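Local coordinates for TCP pilus virulence regulatory protein (Vibrio cholerae, PDB 4MLO) that activates transcription as an AraC-family regulator of virulence genes in Vibrio cholerae, probably by binding DNA, and binds the fatty acid palmitoleic acid, at residues A[54-59]-A[122-127]; A[113-118]-A[153-158]. One frame throughout, in Å; residues are numbered along the deposited sequence.

Contact 1: A[54-59]-A[122-127]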
loop_
_atom_site.group_PDB
_atom_site.type_symbol
_atom_site.label_atom_id
_atom_site.label_comp_id
_atom_site.label_asym_id
_atom_site.label_seq_id
_atom_site.Cartn_x
_atom_site.Cartn_y
_atom_site.Cartn_z
ATOM N N ASN A 54 17.885 -0.088 -6.653
ATOM C CA ASN A 54 18.785 0.944 -6.177
ATOM C C ASN A 54 17.984 2.185 -5.833
ATOM O O ASN A 54 16.742 2.148 -5.834
ATOM C CB ASN A 54 19.857 1.245 -7.237
ATOM C CG ASN A 54 19.258 1.532 -8.605
ATOM O OD1 ASN A 54 18.314 2.317 -8.737
ATOM N ND2 ASN A 54 19.789 0.873 -9.626
ATOM N N SER A 55 18.679 3.289 -5.551
ATOM C CA SER A 55 18.032 4.489 -5.047
ATOM C C SER A 55 17.173 5.205 -6.084
ATOM O O SER A 55 16.487 6.161 -5.718
ATOM C CB SER A 55 19.083 5.455 -4.498
ATOM O OG SER A 55 19.906 5.942 -5.540
ATOM N N SER A 56 17.158 4.759 -7.339
ATOM C CA SER A 56 16.231 5.292 -8.336
ATOM C C SER A 56 15.098 4.332 -8.685
ATOM O O SER A 56 14.265 4.656 -9.542
ATOM C CB SER A 56 16.989 5.672 -9.606
ATOM O OG SER A 56 17.713 6.869 -9.394
ATOM N N SER A 57 15.051 3.162 -8.065
ATOM C CA SER A 57 13.977 2.206 -8.314
ATOM C C SER A 57 12.774 2.567 -7.450
ATOM O O SER A 57 12.859 2.534 -6.216
ATOM C CB SER A 57 14.442 0.785 -7.992
ATOM O OG SER A 57 15.630 0.414 -8.679
ATOM N N ILE A 58 11.644 2.870 -8.085
ATOM C CA ILE A 58 10.398 3.131 -7.374
ATOM C C ILE A 58 9.525 1.885 -7.457
ATOM O O ILE A 58 9.262 1.379 -8.562
ATOM C CB ILE A 58 9.647 4.335 -7.978
ATOM C CG1 ILE A 58 10.532 5.572 -8.060
ATOM C CG2 ILE A 58 8.372 4.637 -7.164
ATOM C CD1 ILE A 58 11.028 6.079 -6.739
ATOM N N ILE A 59 9.028 1.432 -6.303
ATOM C CA ILE A 59 8.065 0.341 -6.233
ATOM C C ILE A 59 6.703 0.954 -5.946
ATOM O O ILE A 59 6.553 1.746 -5.011
ATOM C CB ILE A 59 8.426 -0.687 -5.151
ATOM C CG1 ILE A 59 9.889 -1.155 -5.330
ATOM C CG2 ILE A 59 7.464 -1.851 -5.205
ATOM C CD1 ILE A 59 10.143 -1.891 -6.616
ATOM N N ASN A 122 15.334 13.820 -12.772
ATOM C CA ASN A 122 14.327 14.797 -12.381
ATOM C C ASN A 122 13.211 14.151 -11.553
ATOM O O ASN A 122 12.740 14.739 -10.570
ATOM C CB ASN A 122 13.766 15.470 -13.632
ATOM N N ASP A 123 12.801 12.925 -11.915
ATOM C CA ASP A 123 11.673 12.282 -11.236
ATOM C C ASP A 123 12.013 11.915 -9.794
ATOM O O ASP A 123 11.190 12.110 -8.887
ATOM C CB ASP A 123 11.228 11.029 -12.003
ATOM C CG ASP A 123 10.390 11.346 -13.243
ATOM O OD1 ASP A 123 10.190 10.421 -14.066
ATOM O OD2 ASP A 123 9.949 12.506 -13.412
ATOM N N ILE A 124 13.197 11.347 -9.556
ATOM C CA ILE A 124 13.523 10.948 -8.188
ATOM C C ILE A 124 13.711 12.189 -7.323
ATOM O O ILE A 124 13.451 12.167 -6.111
ATOM C CB ILE A 124 14.754 10.011 -8.180
ATOM C CG1 ILE A 124 14.870 9.262 -6.849
ATOM C CG2 ILE A 124 16.044 10.765 -8.459
ATOM C CD1 ILE A 124 13.739 8.287 -6.587
ATOM N N ALA A 125 14.101 13.307 -7.934
ATOM C CA ALA A 125 14.230 14.546 -7.178
ATOM C C ALA A 125 12.879 15.022 -6.663
ATOM O O ALA A 125 12.768 15.450 -5.507
ATOM C CB ALA A 125 14.886 15.621 -8.047
ATOM N N VAL A 126 11.834 14.950 -7.495
ATOM C CA VAL A 126 10.521 15.425 -7.063
ATOM C C VAL A 126 9.979 14.538 -5.946
ATOM O O VAL A 126 9.471 15.034 -4.933
ATOM C CB VAL A 126 9.550 15.491 -8.259
ATOM C CG1 VAL A 126 8.123 15.751 -7.784
ATOM C CG2 VAL A 126 10.009 16.574 -9.254
ATOM N N LEU A 127 10.076 13.218 -6.119
ATOM C CA LEU A 127 9.581 12.289 -5.114
ATOM C C LEU A 127 10.309 12.477 -3.787
ATOM O O LEU A 127 9.675 12.565 -2.737
ATOM C CB LEU A 127 9.737 10.863 -5.631
ATOM C CG LEU A 127 8.813 10.487 -6.791
ATOM C CD1 LEU A 127 9.255 9.168 -7.385
ATOM C CD2 LEU A 127 7.344 10.416 -6.337
#
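The flat group met across this contact is the peptide carbonyl of Ser-55, approached at its oxygen end: Ile-124 CD1 lies 3.6 Å from Ser-55 O, with Ile-124 CG1 close behind. CG1 of Ile-124 is anti to its backbone N (chi1 -163°), which carries that branch out from helix 121-131 toward the turn. The same CD1 meets Ile-58 CD1 at 3.5 Å, tight for two methyl carbons, the two side chains crossing obliquely. One helical turn on, Leu-127 points its CD1 tip to tip at Ile-58 CD1, 3.6 Å away. Ile-58 CD1 thus touches methyls from two successive turns of the helix.

Residues 54-57 form a type I turn entering strand 57-61 of the cupin-like domain. Asn-54 OD1 accepts from Ser-56 N at 3.0 Å, an Asx turn, and Ser-57 OG accepts from Asn-54 N at 3.1 Å. Met-32 and Trp-34 of strand 31-35 also pack on Ile-58, and Trp-34 reaches Leu-127 as well. No hydrogen bond joins the two segments: the turn braces itself through its own side chains, while the helix is held against the sheet by branched aliphatic groups, whose hold depends on close fit rather than on direction.

Contact 2: A[113-118]-A[153-158]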
loop_
_atom_site.group_PDB
_atom_site.type_symbol
_atom_site.label_atom_id
_atom_site.label_comp_id
_atom_site.label_asym_id
_atom_site.label_seq_id
_atom_site.Cartn_x
_atom_site.Cartn_y
_atom_site.Cartn_z
ATOM N N ASP A 113 -0.055 -6.000 -9.195
ATOM C CA ASP A 113 -0.248 -5.250 -7.950
ATOM C C ASP A 113 1.012 -4.573 -7.444
ATOM O O ASP A 113 0.935 -3.757 -6.507
ATOM C CB ASP A 113 -0.728 -6.180 -6.816
ATOM C CG ASP A 113 -2.140 -6.677 -7.007
ATOM O OD1 ASP A 113 -2.432 -7.799 -6.544
ATOM O OD2 ASP A 113 -2.959 -5.953 -7.604
ATOM N N LEU A 114 2.169 -4.944 -7.974
ATOM C CA LEU A 114 3.443 -4.397 -7.521
ATOM C C LEU A 114 4.243 -4.065 -8.772
ATOM O O LEU A 114 4.543 -4.955 -9.573
ATOM C CB LEU A 114 4.183 -5.393 -6.613
ATOM C CG LEU A 114 5.493 -4.948 -5.963
ATOM C CD1 LEU A 114 5.774 -5.837 -4.749
ATOM C CD2 LEU A 114 6.682 -4.990 -6.901
ATOM N N LEU A 115 4.526 -2.784 -8.976
ATOM C CA LEU A 115 5.110 -2.302 -10.220
ATOM C C LEU A 115 6.404 -1.565 -9.899
ATOM O O LEU A 115 6.558 -0.993 -8.819
ATOM C CB LEU A 115 4.128 -1.404 -10.979
ATOM C CG LEU A 115 2.703 -1.959 -11.211
ATOM C CD1 LEU A 115 1.864 -0.911 -11.912
ATOM C CD2 LEU A 115 2.715 -3.219 -12.044
ATOM N N LEU A 116 7.378 -1.697 -10.794
ATOM C CA LEU A 116 8.674 -1.036 -10.690
ATOM C C LEU A 116 8.805 0.046 -11.758
ATOM O O LEU A 116 8.445 -0.166 -12.925
ATOM C CB LEU A 116 9.804 -2.068 -10.847
ATOM C CG LEU A 116 11.260 -1.587 -10.863
ATOM C CD1 LEU A 116 11.821 -1.546 -9.457
ATOM C CD2 LEU A 116 12.112 -2.476 -11.754
ATOM N N TRP A 117 9.346 1.199 -11.376
ATOM C CA TRP A 117 9.769 2.202 -12.346
ATOM C C TRP A 117 11.187 2.652 -12.019
ATOM O O TRP A 117 11.461 3.091 -10.898
ATOM C CB TRP A 117 8.819 3.397 -12.386
ATOM C CG TRP A 117 9.219 4.364 -13.437
ATOM C CD1 TRP A 117 9.936 5.510 -13.262
ATOM C CD2 TRP A 117 8.947 4.274 -14.854
ATOM N NE1 TRP A 117 10.118 6.140 -14.462
ATOM C CE2 TRP A 117 9.525 5.402 -15.458
ATOM C CE3 TRP A 117 8.261 3.350 -15.658
ATOM C CZ2 TRP A 117 9.456 5.633 -16.831
ATOM C CZ3 TRP A 117 8.185 3.582 -17.028
ATOM C CH2 TRP A 117 8.781 4.717 -17.600
ATOM N N ASN A 118 12.085 2.533 -12.992
ATOM C CA ASN A 118 13.455 3.019 -12.847
ATOM C C ASN A 118 13.503 4.493 -13.237
ATOM O O ASN A 118 13.301 4.843 -14.409
ATOM C CB ASN A 118 14.397 2.174 -13.693
ATOM C CG ASN A 118 14.580 0.775 -13.131
ATOM O OD1 ASN A 118 14.962 0.602 -11.972
ATOM N ND2 ASN A 118 14.315 -0.231 -13.955
ATOM N N SER A 153 0.747 7.189 -15.590
ATOM C CA SER A 153 0.511 6.850 -16.990
ATOM C C SER A 153 1.676 6.065 -17.609
ATOM O O SER A 153 1.453 5.088 -18.336
ATOM C CB SER A 153 0.230 8.112 -17.803
ATOM O OG SER A 153 -1.059 8.588 -17.473
ATOM N N LYS A 154 2.917 6.513 -17.409
ATOM C CA LYS A 154 4.018 5.796 -18.055
ATOM C C LYS A 154 4.279 4.452 -17.385
ATOM O O LYS A 154 4.651 3.494 -18.074
ATOM C CB LYS A 154 5.281 6.657 -18.115
ATOM C CG LYS A 154 5.848 7.163 -16.809
ATOM C CD LYS A 154 6.901 8.231 -17.107
ATOM C CE LYS A 154 7.583 8.721 -15.843
ATOM N NZ LYS A 154 8.544 9.838 -16.111
ATOM N N VAL A 155 4.042 4.330 -16.073
ATOM C CA VAL A 155 4.094 3.010 -15.426
ATOM C C VAL A 155 3.028 2.083 -16.001
ATOM O O VAL A 155 3.288 0.908 -16.271
ATOM C CB VAL A 155 3.954 3.138 -13.900
ATOM C CG1 VAL A 155 3.925 1.770 -13.236
ATOM C CG2 VAL A 155 5.083 3.970 -13.361
ATOM N N GLU A 156 1.798 2.582 -16.170
ATOM C CA GLU A 156 0.751 1.737 -16.731
ATOM C C GLU A 156 1.106 1.295 -18.148
ATOM O O GLU A 156 0.872 0.141 -18.520
ATOM C CB GLU A 156 -0.592 2.466 -16.706
ATOM C CG GLU A 156 -1.157 2.679 -15.278
ATOM C CD GLU A 156 -2.553 3.257 -15.284
ATOM O OE1 GLU A 156 -2.936 3.875 -16.314
ATOM O OE2 GLU A 156 -3.279 3.082 -14.267
ATOM N N LYS A 157 1.658 2.204 -18.957
ATOM C CA LYS A 157 2.007 1.856 -20.329
ATOM C C LYS A 157 3.123 0.822 -20.356
ATOM O O LYS A 157 3.077 -0.112 -21.157
ATOM C CB LYS A 157 2.405 3.109 -21.107
ATOM C CG LYS A 157 2.799 2.869 -22.587
ATOM C CD LYS A 157 3.135 4.191 -23.246
ATOM C CE LYS A 157 3.827 4.018 -24.608
ATOM N NZ LYS A 157 3.031 3.199 -25.538
ATOM N N LYS A 158 4.126 0.961 -19.481
ATOM C CA LYS A 158 5.217 -0.014 -19.447
ATOM C C LYS A 158 4.695 -1.428 -19.221
ATOM O O LYS A 158 5.167 -2.376 -19.858
ATOM C CB LYS A 158 6.227 0.364 -18.360
ATOM C CG LYS A 158 7.206 -0.745 -17.978
ATOM C CD LYS A 158 8.058 -0.339 -16.781
ATOM C CE LYS A 158 9.001 -1.464 -16.386
ATOM N NZ LYS A 158 9.849 -1.051 -15.258
#
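Lys-158 NZ donates to Leu-116 O at 2.9 Å, tying helix 141-159 to strand 114-118, an outermost strand of the five-stranded antiparallel sheet in the cupin-like domain. The ammonium nitrogen stands above the carbonyl plane, 47° out of it, with a C=O...N angle of 133°. Tyr-159 OH of the same helix takes the N-H of Leu-116, so side chains of two consecutive helix residues satisfy both backbone polar groups of one edge-strand residue.

Segment 153-158 of the helix and strand 114-118 run at 110° to each other, and Trp-117 makes the largest contact of the strand with the helix. The indole lies against the helix, where it crosses the extended chain of Lys-154 at about a right angle. Lys-154 CG lies over one face in a CH-pi contact, 4.1 Å from the centroid of the six-membered ring, while its CD and CE run on above the same face, on the CZ2 side of the ring. Lys-158 CB sits in plane at the ring edge, and Phe-151 meets the indole edge-to-face. Beyond the ring, Lys-154 NZ forms a salt bridge with Asp-123, which probably helps keep the aliphatic chain stretched across the indole. Deeper in, Val-155 divides its two methyls between Trp-117 and Leu-115: its CG2 lies 3.9 Å from Trp-117 CB, and its CG1 packs 3.6 Å from Leu-115 CD1.

Both contacts cover the same sheet, in which strands 57-61 and 114-118 are antiparallel neighbours joined by a backbone pairing of Ile-58 with Trp-117. Successive helices in the chain, 121-131 and 141-159, supply the other halves. Each contact is partly buried, but their chemistry differs: contact 1 is the smaller, mainly aliphatic and without a hydrogen bond between its segments, whereas contact 2, on the edge strand, adds a lysine-to-backbone bond and an indole packed against two lysine chains to a buried Leu-Val pair. A salt bridge joins the two helices to each other. Between the strands, Ile-59 packs on Leu-116.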